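CytC3 (Streptomyces, PDB 3GJA) acts as a nonheme iron halogenase of the cupin-like phytanoyl-CoA dioxygenase family, probably halogenating a carrier-bound substrate in natural-product biosynthesis. Local coordinates at residues R96-W101 with A288-V294; A8-F12 with D88-L93; L72-A78 with S306-F312; V267-T271 with I281-Y286. One frame throughout, in Å; residues are numbered along the deposited sequence.

Contact 1 of 4, residues R96-W101 with A288-V294; sequences RNLLCW and AVLTSGV
Residues 96-101 run antiparallel to 288-294. Leu99 and Leu290 form a non-hydrogen-bonded pair, and Cys100 and Val289 the hydrogen-bonded pair: Cys100 N to Val289 O is 2.7 Å and Val289 N to Cys100 O 3.0 Å. Thr291 N donates a hydrogen bond to Leu98 O (2.8 Å). Cys100 (chi1 t) and Val289 (t) share one face, CB to CB 4.3 Å, against Ile81 of helix 75-82. Leu99 (chi1 -118°, chi2 42°) and Leu290 share the other, with Leu99 CD1 4.1 Å from Leu290 CB; Leu99 CG also lies 3.9 Å from Ala288 CB. This pairing adds strand 289-290 as an edge to the main antiparallel sheet of the cupin-type barrel, beside strand 98-108. Leu98 (mt) packs on Val87 and Val90 of helix 84-94, while Trp101 (chi1 p, chi2 -78°) swings its indole away, NE1 hydrogen-bonded to Thr146 OG1. Just before the strand, Asn97 centres an inverse gamma turn; its m rotamer lets OD1 accept from Val294 N at 2.8 Å. Ser292, chi1 p, donates OG to Arg96 O at a very short 2.5 Å. Gly293 has phi/psi 65°/-144°, and an ideal CB there would lie 2.0 Å from Asn97 OD1.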
# COMPACT_ATOMS: atom_id res chain seq x y z
N ARG A 96 -16.33 1.99 3.82
CA ARG A 96 -15.81 2.92 4.82
C ARG A 96 -15.23 2.29 6.08
O ARG A 96 -14.60 2.97 6.87
CB ARG A 96 -16.88 3.94 5.21
CG ARG A 96 -16.92 5.14 4.28
CD ARG A 96 -17.34 4.75 2.88
NE ARG A 96 -17.40 5.91 1.99
CZ ARG A 96 -17.93 5.89 0.77
NH1 ARG A 96 -18.45 4.76 0.28
NH2 ARG A 96 -17.94 6.99 0.03
N ASN A 97 -15.47 1.00 6.29
CA ASN A 97 -14.88 0.34 7.45
C ASN A 97 -13.54 -0.19 6.93
O ASN A 97 -13.41 -1.37 6.62
CB ASN A 97 -15.79 -0.80 7.94
CG ASN A 97 -17.12 -0.28 8.49
OD1 ASN A 97 -17.16 0.72 9.20
ND2 ASN A 97 -18.20 -0.98 8.16
N LEU A 98 -12.56 0.71 6.85
CA LEU A 98 -11.23 0.42 6.32
C LEU A 98 -10.09 0.08 7.26
O LEU A 98 -9.87 0.75 8.26
CB LEU A 98 -10.75 1.58 5.46
CG LEU A 98 -11.09 1.66 3.98
CD1 LEU A 98 -10.38 2.88 3.40
CD2 LEU A 98 -10.65 0.38 3.28
N LEU A 99 -9.33 -0.92 6.85
CA LEU A 99 -8.16 -1.40 7.57
C LEU A 99 -6.90 -1.23 6.70
O LEU A 99 -6.89 -1.61 5.53
CB LEU A 99 -8.34 -2.89 7.88
CG LEU A 99 -8.39 -3.45 9.30
CD1 LEU A 99 -9.23 -2.57 10.21
CD2 LEU A 99 -8.96 -4.87 9.22
N CYS A 100 -5.86 -0.62 7.27
CA CYS A 100 -4.58 -0.49 6.56
C CYS A 100 -3.75 -1.56 7.22
O CYS A 100 -3.33 -1.42 8.37
CB CYS A 100 -3.93 0.88 6.80
SG CYS A 100 -2.25 0.98 6.06
N TRP A 101 -3.50 -2.66 6.51
CA TRP A 101 -2.76 -3.76 7.10
C TRP A 101 -1.27 -3.78 6.77
O TRP A 101 -0.52 -4.60 7.30
CB TRP A 101 -3.39 -5.08 6.69
CG TRP A 101 -3.18 -5.39 5.26
CD1 TRP A 101 -3.86 -4.86 4.20
CD2 TRP A 101 -2.19 -6.26 4.71
NE1 TRP A 101 -3.36 -5.35 3.02
CE2 TRP A 101 -2.33 -6.21 3.31
CE3 TRP A 101 -1.20 -7.07 5.27
CZ2 TRP A 101 -1.51 -6.95 2.45
CZ3 TRP A 101 -0.38 -7.81 4.42
CH2 TRP A 101 -0.54 -7.74 3.02
N ALA A 288 -3.27 -4.09 12.55
CA ALA A 288 -3.88 -3.48 11.39
C ALA A 288 -4.47 -2.17 11.92
O ALA A 288 -4.83 -2.08 13.10
CB ALA A 288 -4.98 -4.38 10.83
N VAL A 289 -4.56 -1.15 11.08
CA VAL A 289 -5.08 0.13 11.50
C VAL A 289 -6.46 0.41 10.92
O VAL A 289 -6.65 0.36 9.70
CB VAL A 289 -4.13 1.28 11.08
CG1 VAL A 289 -4.77 2.64 11.40
CG2 VAL A 289 -2.80 1.14 11.81
N LEU A 290 -7.41 0.69 11.80
CA LEU A 290 -8.78 1.01 11.38
C LEU A 290 -8.72 2.50 11.05
O LEU A 290 -8.60 3.33 11.95
CB LEU A 290 -9.75 0.76 12.54
CG LEU A 290 -11.25 0.50 12.29
CD1 LEU A 290 -12.06 1.41 13.18
CD2 LEU A 290 -11.61 0.71 10.84
N THR A 291 -8.80 2.84 9.77
CA THR A 291 -8.70 4.23 9.35
C THR A 291 -10.02 4.96 9.22
O THR A 291 -10.05 6.18 9.06
CB THR A 291 -7.97 4.32 8.00
OG1 THR A 291 -8.82 3.79 6.96
CG2 THR A 291 -6.68 3.52 8.04
N SER A 292 -11.12 4.22 9.28
CA SER A 292 -12.44 4.82 9.16
C SER A 292 -13.51 3.81 9.56
O SER A 292 -13.24 2.62 9.63
CB SER A 292 -12.67 5.28 7.72
OG SER A 292 -12.43 4.21 6.83
N GLY A 293 -14.72 4.30 9.81
CA GLY A 293 -15.79 3.40 10.21
C GLY A 293 -15.54 2.73 11.55
O GLY A 293 -14.97 3.33 12.46
N VAL A 294 -15.96 1.48 11.67
CA VAL A 294 -15.81 0.71 12.90
C VAL A 294 -15.46 -0.72 12.55
O VAL A 294 -15.63 -1.14 11.41
CB VAL A 294 -17.11 0.66 13.72
CG1 VAL A 294 -17.48 2.04 14.24
CG2 VAL A 294 -18.24 0.09 12.84

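Contact 2 of 4, residues A8-F12 with D88-L93; sequences ANFTF and DRVGSL
Ser92 OG works as a relay: it accepts from Phe12 N at 2.9 Å while donating to Asp88 O, one turn back in its own helix, at 2.7 Å. Its chi1 of -49° (m) allows both. Residues 88-93 are helical; 8-12 form an irregular loop whose Thr11 CA comes 4.8 Å from Asp88 CA. A second tie is Phe10 N to Asp88 OD2, 3.0 Å, with Asp88 in m and its other oxygen, OD1, in a salt bridge with Arg315. Arg89 (chi1 m, chi2 t, chi3 -105°) meets both aromatics. Its CG stands 3.7 Å from the centroid of the Phe12 ring, 15° off the normal, a CH-pi contact, and Phe10 CD1 lies over one face of the guanidinium, 4.1 Å from Arg89 NH2. Arg89 NE is held by Glu85 O. Phe12 (chi1 -83°, chi2 -50°) also presents its ring edge to Leu93, CD2 to CD1 3.4 Å, and packs on Ile26 and Val29 of strand 25-30. Within the loop, Asn9 OD1 accepts from Thr11 N (2.6 Å) and Thr11 OG1 (2.9 Å). The first of these makes an Asx turn, just ahead of helix 14-23; the loop lies along helix 84-94, which packs on the barrel sheet through Val90.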
# COMPACT_ATOMS: atom_id res chain seq x y z
N ALA A 8 -14.72 18.92 4.19
CA ALA A 8 -13.99 18.38 3.01
C ALA A 8 -14.25 16.88 2.87
O ALA A 8 -14.31 16.15 3.85
CB ALA A 8 -12.49 18.63 3.16
N ASN A 9 -14.41 16.44 1.62
CA ASN A 9 -14.69 15.05 1.31
C ASN A 9 -13.88 14.67 0.08
O ASN A 9 -13.71 15.48 -0.83
CB ASN A 9 -16.19 14.90 1.05
CG ASN A 9 -16.56 13.52 0.56
OD1 ASN A 9 -16.12 13.08 -0.50
ND2 ASN A 9 -17.41 12.84 1.32
N PHE A 10 -13.36 13.44 0.03
CA PHE A 10 -12.58 13.00 -1.12
C PHE A 10 -13.12 11.72 -1.76
O PHE A 10 -12.40 11.01 -2.46
CB PHE A 10 -11.12 12.82 -0.72
CG PHE A 10 -10.44 14.11 -0.37
CD1 PHE A 10 -10.01 14.98 -1.37
CD2 PHE A 10 -10.27 14.48 0.96
CE1 PHE A 10 -9.43 16.20 -1.05
CE2 PHE A 10 -9.69 15.71 1.28
CZ PHE A 10 -9.27 16.57 0.28
N THR A 11 -14.40 11.45 -1.53
CA THR A 11 -15.06 10.28 -2.08
C THR A 11 -15.02 10.35 -3.60
O THR A 11 -15.11 11.43 -4.18
CB THR A 11 -16.54 10.24 -1.64
OG1 THR A 11 -16.61 10.20 -0.21
CG2 THR A 11 -17.24 9.01 -2.21
N PHE A 12 -14.88 9.21 -4.26
CA PHE A 12 -14.86 9.20 -5.72
C PHE A 12 -16.27 9.42 -6.26
O PHE A 12 -17.26 9.10 -5.61
CB PHE A 12 -14.35 7.87 -6.26
CG PHE A 12 -12.85 7.76 -6.31
CD1 PHE A 12 -12.09 8.77 -6.90
CD2 PHE A 12 -12.21 6.63 -5.81
CE1 PHE A 12 -10.71 8.64 -7.00
CE2 PHE A 12 -10.83 6.50 -5.91
CZ PHE A 12 -10.07 7.51 -6.50
N ASP A 88 -10.85 8.42 2.00
CA ASP A 88 -12.15 8.65 1.38
C ASP A 88 -12.22 7.99 0.01
O ASP A 88 -13.27 7.48 -0.39
CB ASP A 88 -12.45 10.14 1.23
CG ASP A 88 -12.63 10.86 2.56
OD1 ASP A 88 -12.87 10.18 3.58
OD2 ASP A 88 -12.54 12.10 2.57
N ARG A 89 -11.11 8.00 -0.72
CA ARG A 89 -11.10 7.41 -2.05
C ARG A 89 -11.12 5.89 -2.00
O ARG A 89 -11.87 5.26 -2.74
CB ARG A 89 -9.90 7.92 -2.86
CG ARG A 89 -10.14 9.33 -3.41
CD ARG A 89 -9.05 9.81 -4.35
NE ARG A 89 -8.19 10.79 -3.71
CZ ARG A 89 -8.00 12.03 -4.15
NH1 ARG A 89 -8.60 12.46 -5.24
NH2 ARG A 89 -7.20 12.84 -3.48
N VAL A 90 -10.32 5.30 -1.12
CA VAL A 90 -10.31 3.84 -1.01
C VAL A 90 -11.69 3.39 -0.54
O VAL A 90 -12.25 2.42 -1.04
CB VAL A 90 -9.25 3.36 0.00
CG1 VAL A 90 -9.37 1.85 0.19
CG2 VAL A 90 -7.86 3.71 -0.49
N GLY A 91 -12.23 4.13 0.43
CA GLY A 91 -13.54 3.83 0.98
C GLY A 91 -14.65 3.80 -0.05
O GLY A 91 -15.60 3.04 0.07
N SER A 92 -14.54 4.65 -1.07
CA SER A 92 -15.53 4.68 -2.14
C SER A 92 -15.46 3.39 -2.95
O SER A 92 -16.40 3.06 -3.68
CB SER A 92 -15.26 5.85 -3.08
OG SER A 92 -15.07 7.06 -2.36
N LEU A 93 -14.35 2.67 -2.83
CA LEU A 93 -14.15 1.44 -3.58
C LEU A 93 -14.48 0.16 -2.85
O LEU A 93 -15.15 -0.72 -3.39
CB LEU A 93 -12.70 1.38 -4.08
CG LEU A 93 -12.29 2.08 -5.38
CD1 LEU A 93 -13.06 3.36 -5.59
CD2 LEU A 93 -10.79 2.35 -5.33

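Contact 3 of 4, residues L72-A78 with S306-F312; sequences LDIDLLA and SQRGYEF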
# COMPACT_ATOMS: atom_id res chain seq x y z
N LEU A 72 3.69 2.57 11.72
CA LEU A 72 3.43 2.20 13.10
C LEU A 72 4.44 2.82 14.06
O LEU A 72 4.33 2.63 15.27
CB LEU A 72 3.40 0.68 13.27
CG LEU A 72 2.21 0.01 12.58
CD1 LEU A 72 2.22 -1.48 12.85
CD2 LEU A 72 0.91 0.63 13.07
N ASP A 73 5.42 3.55 13.55
CA ASP A 73 6.37 4.20 14.45
C ASP A 73 6.78 5.61 14.01
O ASP A 73 7.28 6.40 14.82
CB ASP A 73 7.61 3.32 14.70
CG ASP A 73 8.54 3.22 13.50
OD1 ASP A 73 8.14 2.65 12.47
OD2 ASP A 73 9.68 3.72 13.62
N ILE A 74 6.56 5.94 12.74
CA ILE A 74 6.90 7.27 12.25
C ILE A 74 5.63 8.08 12.06
O ILE A 74 4.78 7.73 11.24
CB ILE A 74 7.68 7.20 10.91
CG1 ILE A 74 8.97 6.40 11.12
CG2 ILE A 74 7.97 8.61 10.40
CD1 ILE A 74 9.75 6.15 9.86
N ASP A 75 5.51 9.16 12.83
CA ASP A 75 4.33 10.02 12.79
C ASP A 75 3.85 10.45 11.42
O ASP A 75 2.67 10.32 11.12
CB ASP A 75 4.55 11.27 13.65
CG ASP A 75 4.56 10.96 15.14
OD1 ASP A 75 3.85 10.02 15.55
OD2 ASP A 75 5.26 11.65 15.90
N LEU A 76 4.75 10.97 10.59
CA LEU A 76 4.38 11.43 9.25
C LEU A 76 3.83 10.28 8.38
O LEU A 76 3.03 10.50 7.46
CB LEU A 76 5.59 12.08 8.58
CG LEU A 76 5.60 13.59 8.31
CD1 LEU A 76 4.63 14.33 9.22
CD2 LEU A 76 7.01 14.10 8.49
N LEU A 77 4.25 9.06 8.68
CA LEU A 77 3.77 7.90 7.94
C LEU A 77 2.46 7.44 8.55
O LEU A 77 1.57 6.95 7.85
CB LEU A 77 4.82 6.78 7.98
CG LEU A 77 5.63 6.50 6.71
CD1 LEU A 77 5.84 7.78 5.89
CD2 LEU A 77 6.95 5.86 7.10
N ALA A 78 2.32 7.62 9.87
CA ALA A 78 1.09 7.25 10.56
C ALA A 78 -0.02 8.13 9.99
O ALA A 78 -1.13 7.67 9.72
CB ALA A 78 1.23 7.47 12.06
N SER A 306 0.08 4.25 17.64
CA SER A 306 1.38 3.97 17.04
C SER A 306 2.40 3.77 18.14
O SER A 306 2.19 4.15 19.29
CB SER A 306 1.83 5.13 16.16
OG SER A 306 2.65 6.03 16.88
N GLN A 307 3.52 3.17 17.76
CA GLN A 307 4.61 2.89 18.68
C GLN A 307 5.16 4.19 19.27
O GLN A 307 6.01 4.15 20.17
CB GLN A 307 5.71 2.16 17.93
CG GLN A 307 6.46 1.17 18.76
CD GLN A 307 5.62 -0.03 19.15
OE1 GLN A 307 6.11 -0.95 19.80
NE2 GLN A 307 4.35 -0.03 18.76
N ARG A 308 4.71 5.33 18.77
CA ARG A 308 5.17 6.62 19.28
C ARG A 308 4.04 7.43 19.88
O ARG A 308 4.16 8.64 20.06
CB ARG A 308 5.84 7.45 18.17
CG ARG A 308 7.35 7.35 18.16
CD ARG A 308 7.98 8.41 17.25
NE ARG A 308 9.44 8.31 17.29
CZ ARG A 308 10.14 7.38 16.66
NH1 ARG A 308 9.53 6.45 15.94
NH2 ARG A 308 11.46 7.35 16.77
N GLY A 309 2.93 6.76 20.19
CA GLY A 309 1.81 7.45 20.79
C GLY A 309 0.90 8.16 19.82
O GLY A 309 -0.01 8.88 20.23
N TYR A 310 1.12 7.98 18.52
CA TYR A 310 0.25 8.62 17.55
C TYR A 310 -1.06 7.84 17.58
O TYR A 310 -1.08 6.63 17.33
CB TYR A 310 0.88 8.60 16.16
CG TYR A 310 0.05 9.30 15.11
CD1 TYR A 310 -1.11 8.71 14.61
CD2 TYR A 310 0.42 10.56 14.62
CE1 TYR A 310 -1.89 9.36 13.65
CE2 TYR A 310 -0.36 11.21 13.66
CZ TYR A 310 -1.51 10.61 13.19
OH TYR A 310 -2.30 11.25 12.26
N GLU A 311 -2.14 8.53 17.92
CA GLU A 311 -3.45 7.92 18.03
C GLU A 311 -4.17 7.85 16.70
O GLU A 311 -4.29 8.85 16.00
CB GLU A 311 -4.29 8.72 19.03
CG GLU A 311 -5.58 8.07 19.45
CD GLU A 311 -5.35 6.73 20.13
OE1 GLU A 311 -4.44 6.64 20.99
OE2 GLU A 311 -6.09 5.78 19.82
N PHE A 312 -4.66 6.66 16.35
CA PHE A 312 -5.39 6.47 15.10
C PHE A 312 -6.88 6.56 15.39
O PHE A 312 -7.47 5.62 15.92
CB PHE A 312 -5.09 5.09 14.50
CG PHE A 312 -3.66 4.92 14.05
CD1 PHE A 312 -3.17 5.63 12.96
CD2 PHE A 312 -2.82 4.03 14.72
CE1 PHE A 312 -1.85 5.47 12.54
CE2 PHE A 312 -1.50 3.86 14.31
CZ PHE A 312 -1.01 4.58 13.21
O HOH W 1 11.77 4.13 15.34
O HOH W 2 3.89 7.51 14.98
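A type I beta turn, Ser306 to Gly309, reinforced by an ST turn, sits against the start of helix 75-82 and brings the C-terminal loop of the chain onto that helix. Gly309 N bonds to Ser306 O at 2.9 Å, and Ser306 OG accepts from Arg308 N (2.9 Å, the position of Arg308 N being less certain) and Tyr310 N (3.0 Å). Two direct hydrogen bonds cross the contact: Gln307 N to Leu72 O at 2.7 Å, and Arg308 NH1 to Asp73 O at a short 2.5 Å. The same NH1 is 3.6 Å from Asp73 OD2, a salt bridge, and water 1 spans these two atoms, 2.7 Å from Asp73 OD2 and 3.3 Å from Arg308 NH1; Asp73 OD2 is also paired with Arg70. Water 2 links Asp75 OD1 (2.6 Å) to Ser306 OG (2.7 Å). The apolar half centres on Ala78: its CB lies 3.8 Å from the Tyr310 ring centroid, 16° off the normal, a CH-pi contact over the face, and 3.7 Å from Phe312 CE1. Leu72 CD2 reaches Phe312 CE2 at 4.2 Å. Ile74 occupies the N-cap position, its O accepting from Ala78 N at 2.8 Å. With backbone carbonyls just ahead of the helix taking the direct bonds, and an arginine-aspartate pair and two waters beside them, the polar side is fixed directionally, whereas the aromatic side relies on fit.

Contact 4 of 4, residues V267-T271 with I281-Y286; sequences VYPGT and INLEKY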
# COMPACT_ATOMS: atom_id res chain seq x y z
N VAL A 267 -6.40 -10.60 8.26
CA VAL A 267 -5.02 -10.27 8.00
C VAL A 267 -4.14 -11.25 8.74
O VAL A 267 -4.33 -11.50 9.93
CB VAL A 267 -4.72 -8.83 8.46
CG1 VAL A 267 -3.23 -8.51 8.30
CG2 VAL A 267 -5.57 -7.87 7.65
N TYR A 268 -3.16 -11.81 8.04
CA TYR A 268 -2.28 -12.78 8.66
C TYR A 268 -3.13 -13.86 9.35
O TYR A 268 -2.97 -14.13 10.53
CB TYR A 268 -1.35 -12.09 9.66
CG TYR A 268 -0.38 -11.10 9.02
CD1 TYR A 268 0.49 -11.51 8.01
CD2 TYR A 268 -0.33 -9.77 9.44
CE1 TYR A 268 1.40 -10.62 7.43
CE2 TYR A 268 0.57 -8.86 8.86
CZ TYR A 268 1.44 -9.30 7.87
OH TYR A 268 2.36 -8.43 7.32
N PRO A 269 -4.06 -14.49 8.59
CA PRO A 269 -4.94 -15.53 9.13
C PRO A 269 -4.14 -16.63 9.82
O PRO A 269 -2.97 -16.86 9.49
CB PRO A 269 -5.68 -16.03 7.89
CG PRO A 269 -4.68 -15.81 6.79
CD PRO A 269 -4.15 -14.43 7.12
N GLY A 270 -4.78 -17.32 10.75
CA GLY A 270 -4.07 -18.34 11.50
C GLY A 270 -3.21 -17.49 12.41
O GLY A 270 -3.74 -16.66 13.14
N THR A 271 -1.90 -17.67 12.36
CA THR A 271 -1.00 -16.85 13.17
C THR A 271 -1.43 -16.82 14.64
O THR A 271 -0.91 -16.03 15.43
CB THR A 271 -0.98 -15.40 12.63
OG1 THR A 271 -0.61 -15.41 11.24
CG2 THR A 271 0.01 -14.56 13.39
N ILE A 281 9.22 -10.55 9.20
CA ILE A 281 7.99 -10.11 9.84
C ILE A 281 7.81 -10.76 11.21
O ILE A 281 7.84 -11.98 11.33
CB ILE A 281 6.75 -10.49 9.00
CG1 ILE A 281 6.74 -9.74 7.68
CG2 ILE A 281 5.48 -10.19 9.79
CD1 ILE A 281 5.64 -10.21 6.75
N ASN A 282 7.62 -9.94 12.23
CA ASN A 282 7.38 -10.46 13.58
C ASN A 282 6.08 -9.82 14.05
O ASN A 282 6.04 -8.63 14.33
CB ASN A 282 8.53 -10.11 14.52
CG ASN A 282 8.35 -10.73 15.90
OD1 ASN A 282 9.30 -11.26 16.47
ND2 ASN A 282 7.14 -10.67 16.42
N LEU A 283 5.03 -10.62 14.11
CA LEU A 283 3.70 -10.16 14.50
C LEU A 283 3.51 -9.67 15.93
O LEU A 283 2.47 -9.10 16.25
CB LEU A 283 2.66 -11.24 14.21
CG LEU A 283 2.14 -11.42 12.78
CD1 LEU A 283 2.82 -10.45 11.83
CD2 LEU A 283 2.39 -12.84 12.33
N GLU A 284 4.51 -9.88 16.78
CA GLU A 284 4.40 -9.46 18.17
C GLU A 284 3.77 -8.07 18.33
O GLU A 284 2.75 -7.92 19.00
CB GLU A 284 5.77 -9.47 18.85
CG GLU A 284 5.71 -9.25 20.35
CD GLU A 284 7.09 -9.19 20.97
OE1 GLU A 284 7.88 -10.13 20.74
OE2 GLU A 284 7.38 -8.20 21.69
N LYS A 285 4.37 -7.06 17.71
CA LYS A 285 3.84 -5.71 17.82
C LYS A 285 3.08 -5.25 16.59
O LYS A 285 2.85 -4.05 16.41
CB LYS A 285 4.98 -4.73 18.12
CG LYS A 285 5.75 -5.06 19.38
CD LYS A 285 6.91 -4.11 19.60
CE LYS A 285 7.76 -4.54 20.77
NZ LYS A 285 8.97 -3.68 20.92
N TYR A 286 2.69 -6.19 15.73
CA TYR A 286 1.95 -5.81 14.54
C TYR A 286 0.49 -5.55 14.86
O TYR A 286 -0.07 -6.11 15.80
CB TYR A 286 1.99 -6.90 13.46
CG TYR A 286 1.02 -6.62 12.34
CD1 TYR A 286 1.33 -5.71 11.32
CD2 TYR A 286 -0.26 -7.18 12.34
CE1 TYR A 286 0.40 -5.36 10.34
CE2 TYR A 286 -1.21 -6.83 11.37
CZ TYR A 286 -0.87 -5.92 10.37
OH TYR A 286 -1.81 -5.55 9.41
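Tyr268 is the main bump. Its ring pushes into a hollow lined by Ile281, Leu283 and Tyr286, and no hydrogen bond joins the two segments. The ring meets Tyr286 edge to face, planes at 90° and centroids 4.9 Å apart, so the Tyr268 edge seats on the Tyr286 face with Tyr268 CE2 3.6 Å from Tyr286 CZ. Leu283 covers a face of Tyr268: its CD1 is 4.1 Å from the centroid, 15° off the normal, a CH-pi contact. At the tip, Tyr268 OH comes 3.8 Å from Ile281 CD1 and is hydrogen-bonded to Arg102 NH2. The hollow belongs to the beta hairpin of strands 276-278 and 281-282 and the turn that follows, where Tyr286 N is hydrogen-bonded to Leu283 O at 3.0 Å; the bump stands on the loop leaving strand 266-267, near strand 98-108 of the barrel. Tyr277 of the hairpin adds a further edge-to-face ring to Tyr268. A positive phi (51°, psi 55°) turns the Tyr268 backbone, and Thr271 OG1 closes the loop by bonding to Tyr268 O at 2.8 Å. Val267 makes a smaller bump, its CG1 4.0 Å from Tyr286 CE2. A bound acetate, probably from the crystallisation liquor, lies about 4 Å from the Ile281 side chain.

How the contacts relate
Contact 1 is the hub, touching each of the others. Toward contact 2, whose centre is about 13 Å away, Leu98 CD1 packs 3.5 Å from Val90 CG1, and helix 84-94 is followed in the chain by strand 98-108. Toward contact 3, centre about 15 Å off, Val289 CG1 meets Phe312 CG at 3.7 Å. Toward contact 4, about 17 Å between centres, Trp101 O and Tyr286 OH are 2.7 Å apart, a probable hydrogen bond. Contacts 3 and 4 touch through Gln307 OE1 and Lys285 CD (3.3 Å), but contact 2 stays about 13 Å, nearest atoms, from contact 4. A bound acetate lies about 4 Å from the Ile281 side chain, and one about 6 Å from that of Trp101; such ions often mark pockets.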